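Local structure of aminotransferase (Streptomyces pactum, 4ZM4) at residues V43-S46 and L52-V55; L63-G68 and F72-R77; E147-G152 and L193-P198. The protein belongs to the class-III aminotransferases, a family of pyridoxal-phosphate-dependent proteins of fold type I. The protein carries 1 engineered substitution. All blocks are in the same frame, centred on the assembly; numbering follows the deposited sequence.

Overall arrangement
Interaction 1 and interaction 2 lie on the same side of the chain's centre, with their own centres about 14 Å apart. They touch directly: Leu52 CD2 packs 3.7 Å from Tyr74 CE2. Interaction 3 lies on the opposite side, its centre about 27 Å from that of interaction 2 and about 35 Å from that of interaction 1. The bound P3B bridges that separation. Tyr67 of interaction 2 meets its hydroxylated ring, while Tyr150, His151 and Gly152 of interaction 3 lie against its pyridine part. Nearest atoms of interactions 2 and 3 are about 9 Å apart. All three reach the second subunit, interaction 3 through Tyr150 alone. Gly309 and Val310 of that subunit complete the P3B pocket.

Interaction 1. Residues V43-S46 and L52-V55; sequences VVRS and LRDV
Arg45 and Ser46 both face Arg53 in a classic beta bulge, set in the hairpin of strands 44-48 and 51-54. Arg53 O is the centre of the tight part. It accepts Arg45 N at 2.7 Å, nearly along the C=O axis, and Ser46 N at 3.3 Å, in the carbonyl plane on a lone pair. Two N-H groups thus grip one carbonyl. Arg53 N returns a nearly straight bond to Ser46 O, 2.8 Å long. Ser46 and Arg53 form an antiparallel hydrogen-bonded pair with both side chains on one face.

Toward 43 and 55 the pairing slackens. Val55 N reaches Val43 O only through a weak, bent bond. Beside it, Val43 CG1 meets Val55 CG1 at 4.0 Å. Val43 also packs on helix 14-22. At the other end, Val44 CG2 touches Leu52 CD2.

The more exposed side belongs to the two arginines. Arg45 carries CG anti to its N (chi1 164°), which sends the chain across to Val55. Its guanidinium then lies with one face over Val55 CA. The two guanidinium planes are nearly perpendicular, 84° apart. Both NH1 atoms form salt bridges with Asp57 OD1, which probably offsets their like charges. Arg45 NE has another acidic partner, Glu98 of the second subunit, so this corner of the hairpin belongs to the dimer interface. Arg45 CD sits over the centre of the Arg53 guanidinium, 3.6 Å from Arg53 CZ.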
loop_
_atom_site.group_PDB
_atom_site.type_symbol
_atom_site.label_atom_id
_atom_site.label_comp_id
_atom_site.label_asym_id
_atom_site.label_seq_id
_atom_site.Cartn_x
_atom_site.Cartn_y
_atom_site.Cartn_z
ATOM N N VAL B 43 6.191 21.950 -9.060
ATOM C CA VAL B 43 5.242 20.974 -9.514
ATOM C C VAL B 43 5.798 20.309 -10.761
ATOM O O VAL B 43 6.179 20.969 -11.717
ATOM C CB VAL B 43 3.866 21.602 -9.839
ATOM C CG1 VAL B 43 2.885 20.523 -10.264
ATOM C CG2 VAL B 43 3.322 22.358 -8.650
ATOM N N VAL B 44 5.809 18.987 -10.773
ATOM C CA VAL B 44 6.421 18.246 -11.882
ATOM C C VAL B 44 5.474 18.125 -13.057
ATOM O O VAL B 44 4.269 17.953 -12.873
ATOM C CB VAL B 44 6.866 16.826 -11.441
ATOM C CG1 VAL B 44 7.450 16.060 -12.616
ATOM C CG2 VAL B 44 7.900 16.935 -10.314
ATOM N N ARG B 45 6.022 18.281 -14.248
ATOM C CA ARG B 45 5.323 18.046 -15.492
ATOM C C ARG B 45 5.771 16.703 -16.117
ATOM O O ARG B 45 4.964 15.964 -16.667
ATOM C CB ARG B 45 5.628 19.184 -16.462
ATOM C CG ARG B 45 5.291 18.893 -17.937
ATOM C CD ARG B 45 5.184 20.187 -18.744
ATOM N NE ARG B 45 4.063 21.001 -18.274
ATOM C CZ ARG B 45 3.828 22.268 -18.633
ATOM N NH1 ARG B 45 4.658 22.896 -19.460
ATOM N NH2 ARG B 45 2.776 22.923 -18.146
ATOM N N SER B 46 7.076 16.432 -16.046
ATOM C CA SER B 46 7.610 15.193 -16.542
ATOM C C SER B 46 8.967 14.941 -15.878
ATOM O O SER B 46 9.549 15.826 -15.247
ATOM C CB SER B 46 7.735 15.237 -18.064
ATOM O OG SER B 46 8.926 15.912 -18.505
ATOM N N LEU B 52 14.121 16.592 -13.695
ATOM C CA LEU B 52 12.707 16.939 -13.611
ATOM C C LEU B 52 12.421 18.055 -14.597
ATOM O O LEU B 52 13.280 18.921 -14.823
ATOM C CB LEU B 52 12.352 17.456 -12.220
ATOM C CG LEU B 52 12.630 16.546 -11.036
ATOM C CD1 LEU B 52 12.436 17.333 -9.752
ATOM C CD2 LEU B 52 11.731 15.330 -11.070
ATOM N N ARG B 53 11.212 18.067 -15.154
ATOM C CA ARG B 53 10.742 19.309 -15.730
ATOM C C ARG B 53 9.512 19.826 -15.024
ATOM O O ARG B 53 8.527 19.134 -14.870
ATOM C CB ARG B 53 10.699 19.456 -17.244
ATOM C CG ARG B 53 9.827 18.566 -18.061
ATOM C CD ARG B 53 9.086 19.422 -19.152
ATOM N NE ARG B 53 8.229 18.608 -19.991
ATOM C CZ ARG B 53 7.618 19.057 -21.085
ATOM N NH1 ARG B 53 7.805 20.306 -21.523
ATOM N NH2 ARG B 53 6.830 18.236 -21.750
ATOM N N ASP B 54 9.667 21.063 -14.577
ATOM C CA ASP B 54 8.615 21.991 -14.120
ATOM C C ASP B 54 7.390 22.191 -15.010
ATOM O O ASP B 54 7.431 21.962 -16.220
ATOM C CB ASP B 54 9.236 23.408 -14.051
ATOM C CG ASP B 54 9.746 23.724 -12.730
ATOM O OD1 ASP B 54 9.568 22.871 -11.839
ATOM O OD2 ASP B 54 10.356 24.795 -12.576
ATOM N N VAL B 55 6.342 22.735 -14.406
ATOM C CA VAL B 55 5.239 23.308 -15.166
ATOM C C VAL B 55 5.606 24.646 -15.831
ATOM O O VAL B 55 4.859 25.119 -16.675
ATOM C CB VAL B 55 3.979 23.515 -14.289
ATOM C CG1 VAL B 55 3.456 22.190 -13.802
ATOM C CG2 VAL B 55 4.257 24.449 -13.108
#

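Interaction 2. Residues L63-G68 and F72-R77; sequences LNMGYG and FGYADR. With P3B ((3E,4R,5R)-4,5-dihydroxy-3-{[(Z)-{3-hydroxy-2-methyl-5-[(phosphonooxy)methyl]pyridin-4(1H)-ylidene}methyl]imino}cyclohex-1-ene-1-carboxylic acid), chain H.
Met65 lays its methyl group on the ring of Tyr74, a CH-pi and Met-aromatic contact within one long loop. The Met65 side chain leaves CB with CG anti to the carbonyl carbon (chi1 -62°). CB and CG make no close contact with Tyr74. Bends at chi2 and chi3 then bring SD and CE to the ring. SD comes first, at an oblique angle, 3.8 Å from Tyr74 CE2. CE is the tip and does most of the touching. It stands 3.6 Å from the Tyr74 ring centroid, only 7° off the normal. Met65 CE also touches Gly73 CA, at 3.8 Å.

The hydroxyl end of Tyr74 comes up to the backbone of Met65 and Gly66, with Tyr74 OH 3.1 Å from Met65 CA. Its hydrogen-bond partner is Asp62 OD2; Asp62 OD1 takes Met65 N and Asn64 N. One carboxylate thus holds both sides of the contact. Beyond Gly66, Tyr67 turns away and puts CD1 3.2 Å from P3B OAF.

The buried pair belongs to the loop that joins strand 59-62 to helix 77-89, with Met92 of the second subunit against Tyr74 and strand 411-412 beside Leu63 and Asn64.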
loop_
_atom_site.group_PDB
_atom_site.type_symbol
_atom_site.label_atom_id
_atom_site.label_comp_id
_atom_site.label_asym_id
_atom_site.label_seq_id
_atom_site.Cartn_x
_atom_site.Cartn_y
_atom_site.Cartn_z
ATOM N N LEU B 63 18.466 15.280 -6.851
ATOM C CA LEU B 63 19.350 14.462 -6.007
ATOM C C LEU B 63 18.538 13.583 -5.046
ATOM O O LEU B 63 19.088 12.683 -4.410
ATOM C CB LEU B 63 20.318 15.339 -5.220
ATOM C CG LEU B 63 21.234 16.224 -6.046
ATOM C CD1 LEU B 63 22.111 17.024 -5.125
ATOM C CD2 LEU B 63 22.080 15.427 -7.034
ATOM N N ASN B 64 17.234 13.842 -4.965
ATOM C CA ASN B 64 16.325 13.088 -4.106
ATOM C C ASN B 64 15.755 11.840 -4.803
ATOM O O ASN B 64 15.583 10.815 -4.182
ATOM C CB ASN B 64 15.187 14.016 -3.687
ATOM C CG ASN B 64 14.292 13.408 -2.636
ATOM O OD1 ASN B 64 14.729 13.113 -1.525
ATOM N ND2 ASN B 64 13.012 13.234 -2.974
ATOM N N MET B 65 15.415 11.967 -6.080
ATOM C CA MET B 65 14.997 10.837 -6.907
ATOM C C MET B 65 13.812 10.020 -6.401
ATOM O O MET B 65 13.770 8.777 -6.570
ATOM C CB MET B 65 16.207 9.913 -7.159
ATOM C CG MET B 65 17.336 10.591 -7.931
ATOM S SD MET B 65 16.900 11.213 -9.570
ATOM C CE MET B 65 16.323 9.729 -10.391
ATOM N N GLY B 66 12.837 10.696 -5.801
ATOM C CA GLY B 66 11.622 10.011 -5.376
ATOM C C GLY B 66 11.826 9.026 -4.276
ATOM O O GLY B 66 11.096 8.039 -4.149
ATOM N N TYR B 67 12.830 9.282 -3.479
ATOM C CA TYR B 67 13.028 8.601 -2.205
ATOM C C TYR B 67 13.482 7.112 -2.267
ATOM O O TYR B 67 13.159 6.331 -1.363
ATOM C CB TYR B 67 11.785 8.794 -1.313
ATOM C CG TYR B 67 11.437 10.237 -1.025
ATOM C CD1 TYR B 67 12.006 10.922 0.040
ATOM C CD2 TYR B 67 10.518 10.908 -1.794
ATOM C CE1 TYR B 67 11.650 12.237 0.333
ATOM C CE2 TYR B 67 10.151 12.218 -1.501
ATOM C CZ TYR B 67 10.721 12.888 -0.448
ATOM O OH TYR B 67 10.371 14.208 -0.191
ATOM N N GLY B 68 14.283 6.747 -3.271
ATOM C CA GLY B 68 15.024 5.470 -3.248
ATOM C C GLY B 68 14.855 4.414 -4.343
ATOM O O GLY B 68 15.738 3.578 -4.510
ATOM N N PHE B 72 18.542 3.398 -11.558
ATOM C CA PHE B 72 18.958 3.730 -12.916
ATOM C C PHE B 72 18.347 5.040 -13.424
ATOM O O PHE B 72 18.391 5.329 -14.612
ATOM C CB PHE B 72 18.546 2.589 -13.863
ATOM C CG PHE B 72 19.077 1.239 -13.459
ATOM C CD1 PHE B 72 20.442 0.946 -13.589
ATOM C CD2 PHE B 72 18.229 0.255 -12.946
ATOM C CE1 PHE B 72 20.937 -0.293 -13.222
ATOM C CE2 PHE B 72 18.733 -0.989 -12.579
ATOM C CZ PHE B 72 20.083 -1.266 -12.715
ATOM N N GLY B 73 17.717 5.809 -12.554
ATOM C CA GLY B 73 17.073 7.056 -12.976
ATOM C C GLY B 73 15.643 6.890 -13.363
ATOM O O GLY B 73 15.096 5.796 -13.363
ATOM N N TYR B 74 15.004 8.014 -13.657
ATOM C CA TYR B 74 13.600 8.068 -13.977
ATOM C C TYR B 74 13.346 7.549 -15.388
ATOM O O TYR B 74 14.247 7.597 -16.237
ATOM C CB TYR B 74 13.112 9.501 -13.917
ATOM C CG TYR B 74 13.065 10.143 -12.546
ATOM C CD1 TYR B 74 12.441 9.520 -11.481
ATOM C CD2 TYR B 74 13.561 11.440 -12.348
ATOM C CE1 TYR B 74 12.393 10.130 -10.244
ATOM C CE2 TYR B 74 13.493 12.052 -11.109
ATOM C CZ TYR B 74 12.905 11.392 -10.065
ATOM O OH TYR B 74 12.814 12.008 -8.841
ATOM N N ALA B 75 12.124 7.090 -15.657
ATOM C CA ALA B 75 11.735 6.616 -17.012
ATOM C C ALA B 75 12.682 5.564 -17.599
ATOM O O ALA B 75 13.157 5.707 -18.748
ATOM C CB ALA B 75 11.611 7.794 -17.978
ATOM N N ASP B 76 12.984 4.536 -16.799
ATOM C CA ASP B 76 13.872 3.446 -17.223
ATOM C C ASP B 76 13.081 2.572 -18.178
ATOM O O ASP B 76 12.172 1.856 -17.742
ATOM C CB ASP B 76 14.355 2.659 -15.983
ATOM C CG ASP B 76 15.468 1.650 -16.290
ATOM O OD1 ASP B 76 15.849 0.884 -15.383
ATOM O OD2 ASP B 76 15.982 1.598 -17.418
ATOM N N ARG B 77 13.410 2.620 -19.469
ATOM C CA ARG B 77 12.627 1.929 -20.499
ATOM C C ARG B 77 12.612 0.398 -20.383
ATOM O O ARG B 77 11.576 -0.238 -20.603
ATOM C CB ARG B 77 13.032 2.394 -21.908
ATOM C CG ARG B 77 12.393 3.741 -22.268
ATOM C CD ARG B 77 12.606 4.196 -23.722
ATOM N NE ARG B 77 11.679 3.539 -24.661
ATOM C CZ ARG B 77 10.379 3.833 -24.791
ATOM N NH1 ARG B 77 9.793 4.756 -24.022
ATOM N NH2 ARG B 77 9.647 3.177 -25.685
HETATM O OAH P3B H . 5.040 2.952 3.455
HETATM P PBA P3B H . 6.253 3.127 2.449
HETATM O OAI P3B H . 6.360 4.613 2.281
HETATM O OAC P3B H . 6.035 2.457 1.102
HETATM O OAQ P3B H . 7.524 2.521 3.351
HETATM C CAM P3B H . 7.662 2.767 4.788
HETATM C CAV P3B H . 9.002 2.678 5.077
HETATM C CAL P3B H . 9.442 1.510 5.683
HETATM N NAP P3B H . 10.799 1.375 5.944
HETATM C CAU P3B H . 11.694 2.362 5.599
HETATM C CAA P3B H . 13.027 2.237 5.887
HETATM C CAW P3B H . 11.267 3.491 5.054
HETATM O OAE P3B H . 12.197 4.422 4.742
HETATM C CAX P3B H . 9.926 3.703 4.731
HETATM C CAJ P3B H . 9.498 4.945 4.144
HETATM N NAO P3B H . 10.348 6.020 4.025
HETATM C CAT P3B H . 9.925 7.245 3.578
HETATM C CAK P3B H . 8.573 7.629 3.356
HETATM C CAS P3B H . 8.173 8.906 2.979
HETATM C CAR P3B H . 6.827 9.222 2.713
HETATM O OAD P3B H . 6.480 10.331 2.275
HETATM O OAB P3B H . 5.921 8.467 2.968
HETATM C CAN P3B H . 9.062 9.822 2.573
HETATM C CAY P3B H . 10.562 9.490 2.631
HETATM O OAF P3B H . 11.133 10.725 3.107
HETATM C CAZ P3B H . 10.968 8.233 3.501
HETATM O OAG P3B H . 12.292 7.640 3.231
#

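Interaction 3. Residues E147-G152 and L193-P198; sequences EGHYHG and LGWNDP. With P3B ((3E,4R,5R)-4,5-dihydroxy-3-{[(Z)-{3-hydroxy-2-methyl-5-[(phosphonooxy)methyl]pyridin-4(1H)-ylidene}methyl]imino}cyclohex-1-ene-1-carboxylic acid), chain H.
His149 meets Trp195 in a buried T-shaped (edge-to-face) aromatic contact, between the loops that follow strands 142-146 and 190-193. These parallel strands are neighbours at one margin of the seven-stranded sheet. Where they end, Glu147 N still donates to Leu193 O, a 2.9 Å bond at 156°. Beyond that bond the loops are joined by the two rings.

The histidine supplies the edge. Its NE2 lies 3.2 Å from Trp195 CD2, and its CE1 lies 3.4 Å from Trp195 CE3. NE2 approaches one indole face off its centre, toward the rim. The ring planes are 67° apart, and the centroids of the His149 ring and the Trp195 six-membered ring are 4.4 Å apart. Trp195 has CG anti to its backbone N (chi1 -176°), which carries the indole across to His149. Asn196 ND2 lies against the opposite indole face, toward the rim.

Both rings are fixed at their polar edges. His149 ND1 bonds to Glu218 N, and Trp195 NE1 to Ile227 O. These bonds limit the rotation of each ring.

Downstream of His149 the chain runs into the P3B pocket. Tyr150 brings its ring edge to P3B, with CE2 3.3 Å from P3B CAJ. Gly152 CA passes 3.5 Å from P3B CAM. His151 lines the pocket with its backbone, while its ND1 bonds to Asp251 OD2. That oxygen also bonds to P3B, so the His151 ring probably helps to position the carboxylate. Pocket loops at the carboxyl ends of parallel strands are typical of the fold type I large domain.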
loop_
_atom_site.group_PDB
_atom_site.type_symbol
_atom_site.label_atom_id
_atom_site.label_comp_id
_atom_site.label_asym_id
_atom_site.label_seq_id
_atom_site.Cartn_x
_atom_site.Cartn_y
_atom_site.Cartn_z
ATOM N N GLU B 147 15.703 4.817 17.813
ATOM C CA GLU B 147 15.321 6.190 17.593
ATOM C C GLU B 147 15.808 6.721 16.259
ATOM O O GLU B 147 17.006 6.653 15.924
ATOM C CB GLU B 147 15.857 7.088 18.704
ATOM C CG GLU B 147 15.221 8.473 18.647
ATOM C CD GLU B 147 15.691 9.378 19.750
ATOM O OE1 GLU B 147 16.892 9.326 20.077
ATOM O OE2 GLU B 147 14.863 10.144 20.267
ATOM N N GLY B 148 14.859 7.285 15.512
ATOM C CA GLY B 148 15.110 7.824 14.166
ATOM C C GLY B 148 14.873 6.802 13.060
ATOM O O GLY B 148 14.791 7.172 11.910
ATOM N N HIS B 149 14.771 5.523 13.422
ATOM C CA HIS B 149 14.558 4.460 12.462
ATOM C C HIS B 149 13.070 4.426 12.111
ATOM O O HIS B 149 12.227 4.416 12.975
ATOM C CB HIS B 149 15.001 3.100 13.006
ATOM C CG HIS B 149 16.488 2.978 13.171
ATOM N ND1 HIS B 149 17.223 1.952 12.637
ATOM C CD2 HIS B 149 17.380 3.772 13.812
ATOM C CE1 HIS B 149 18.501 2.114 12.926
ATOM N NE2 HIS B 149 18.625 3.212 13.640
ATOM N N TYR B 150 12.772 4.461 10.824
ATOM C CA TYR B 150 11.413 4.586 10.404
ATOM C C TYR B 150 10.996 3.258 9.728
ATOM O O TYR B 150 11.671 2.783 8.784
ATOM C CB TYR B 150 11.271 5.820 9.483
ATOM C CG TYR B 150 9.872 6.032 8.941
ATOM C CD1 TYR B 150 8.831 6.441 9.763
ATOM C CD2 TYR B 150 9.600 5.874 7.581
ATOM C CE1 TYR B 150 7.559 6.646 9.262
ATOM C CE2 TYR B 150 8.322 6.050 7.071
ATOM C CZ TYR B 150 7.319 6.435 7.913
ATOM O OH TYR B 150 6.069 6.610 7.387
ATOM N N HIS B 151 9.856 2.734 10.153
ATOM C CA HIS B 151 9.331 1.501 9.598
ATOM C C HIS B 151 7.902 1.636 9.047
ATOM O O HIS B 151 7.154 0.673 8.974
ATOM C CB HIS B 151 9.439 0.439 10.667
ATOM C CG HIS B 151 10.824 0.322 11.214
ATOM N ND1 HIS B 151 11.914 0.094 10.400
ATOM C CD2 HIS B 151 11.304 0.447 12.474
ATOM C CE1 HIS B 151 13.008 0.081 11.134
ATOM N NE2 HIS B 151 12.667 0.294 12.397
ATOM N N GLY B 152 7.561 2.826 8.585
ATOM C CA GLY B 152 6.253 3.087 8.016
ATOM C C GLY B 152 5.335 3.576 9.106
ATOM O O GLY B 152 5.770 3.810 10.229
ATOM N N LEU B 193 15.383 2.260 21.802
ATOM C CA LEU B 193 16.716 2.603 22.250
ATOM C C LEU B 193 17.387 3.529 21.239
ATOM O O LEU B 193 16.943 3.665 20.126
ATOM C CB LEU B 193 17.606 1.351 22.280
ATOM C CG LEU B 193 17.141 0.095 22.981
ATOM C CD1 LEU B 193 18.124 -1.006 22.679
ATOM C CD2 LEU B 193 17.054 0.358 24.481
ATOM N N GLY B 194 18.520 4.100 21.623
ATOM C CA GLY B 194 19.364 4.850 20.720
ATOM C C GLY B 194 20.155 3.915 19.803
ATOM O O GLY B 194 20.626 2.853 20.232
ATOM N N TRP B 195 20.312 4.342 18.560
ATOM C CA TRP B 195 21.081 3.644 17.549
ATOM C C TRP B 195 22.538 3.566 17.996
ATOM O O TRP B 195 23.021 4.496 18.617
ATOM C CB TRP B 195 20.981 4.435 16.259
ATOM C CG TRP B 195 21.628 3.850 15.000
ATOM C CD1 TRP B 195 22.307 4.547 14.058
ATOM C CD2 TRP B 195 21.580 2.492 14.521
ATOM N NE1 TRP B 195 22.684 3.728 13.043
ATOM C CE2 TRP B 195 22.260 2.464 13.302
ATOM C CE3 TRP B 195 21.038 1.313 15.018
ATOM C CZ2 TRP B 195 22.411 1.323 12.560
ATOM C CZ3 TRP B 195 21.208 0.158 14.286
ATOM C CH2 TRP B 195 21.907 0.167 13.078
ATOM N N ASN B 196 23.191 2.440 17.728
ATOM C CA ASN B 196 24.588 2.214 18.032
ATOM C C ASN B 196 24.954 2.405 19.496
ATOM O O ASN B 196 26.008 2.941 19.816
ATOM C CB ASN B 196 25.461 3.086 17.134
ATOM C CG ASN B 196 25.453 2.620 15.679
ATOM O OD1 ASN B 196 25.470 1.425 15.406
ATOM N ND2 ASN B 196 25.440 3.554 14.753
ATOM N N ASP B 197 24.074 1.970 20.401
ATOM C CA ASP B 197 24.333 2.023 21.870
ATOM C C ASP B 197 24.355 0.604 22.428
ATOM O O ASP B 197 23.346 0.135 22.941
ATOM C CB ASP B 197 23.250 2.852 22.566
ATOM C CG ASP B 197 23.560 3.095 24.030
ATOM O OD1 ASP B 197 24.428 2.401 24.599
ATOM O OD2 ASP B 197 22.952 4.001 24.616
ATOM N N PRO B 198 25.508 -0.102 22.322
ATOM C CA PRO B 198 25.567 -1.520 22.742
ATOM C C PRO B 198 25.271 -1.790 24.228
ATOM O O PRO B 198 24.640 -2.787 24.557
ATOM C CB PRO B 198 26.980 -1.963 22.360
ATOM C CG PRO B 198 27.738 -0.739 22.026
ATOM C CD PRO B 198 26.794 0.387 21.793
HETATM O OAH P3B H . 5.040 2.952 3.455
HETATM P PBA P3B H . 6.253 3.127 2.449
HETATM O OAI P3B H . 6.360 4.613 2.281
HETATM O OAC P3B H . 6.035 2.457 1.102
HETATM O OAQ P3B H . 7.524 2.521 3.351
HETATM C CAM P3B H . 7.662 2.767 4.788
HETATM C CAV P3B H . 9.002 2.678 5.077
HETATM C CAL P3B H . 9.442 1.510 5.683
HETATM N NAP P3B H . 10.799 1.375 5.944
HETATM C CAU P3B H . 11.694 2.362 5.599
HETATM C CAA P3B H . 13.027 2.237 5.887
HETATM C CAW P3B H . 11.267 3.491 5.054
HETATM O OAE P3B H . 12.197 4.422 4.742
HETATM C CAX P3B H . 9.926 3.703 4.731
HETATM C CAJ P3B H . 9.498 4.945 4.144
HETATM N NAO P3B H . 10.348 6.020 4.025
HETATM C CAT P3B H . 9.925 7.245 3.578
HETATM C CAK P3B H . 8.573 7.629 3.356
HETATM C CAS P3B H . 8.173 8.906 2.979
HETATM C CAR P3B H . 6.827 9.222 2.713
HETATM O OAD P3B H . 6.480 10.331 2.275
HETATM O OAB P3B H . 5.921 8.467 2.968
HETATM C CAN P3B H . 9.062 9.822 2.573
HETATM C CAY P3B H . 10.562 9.490 2.631
HETATM O OAF P3B H . 11.133 10.725 3.107
HETATM C CAZ P3B H . 10.968 8.233 3.501
HETATM O OAG P3B H . 12.292 7.640 3.231
#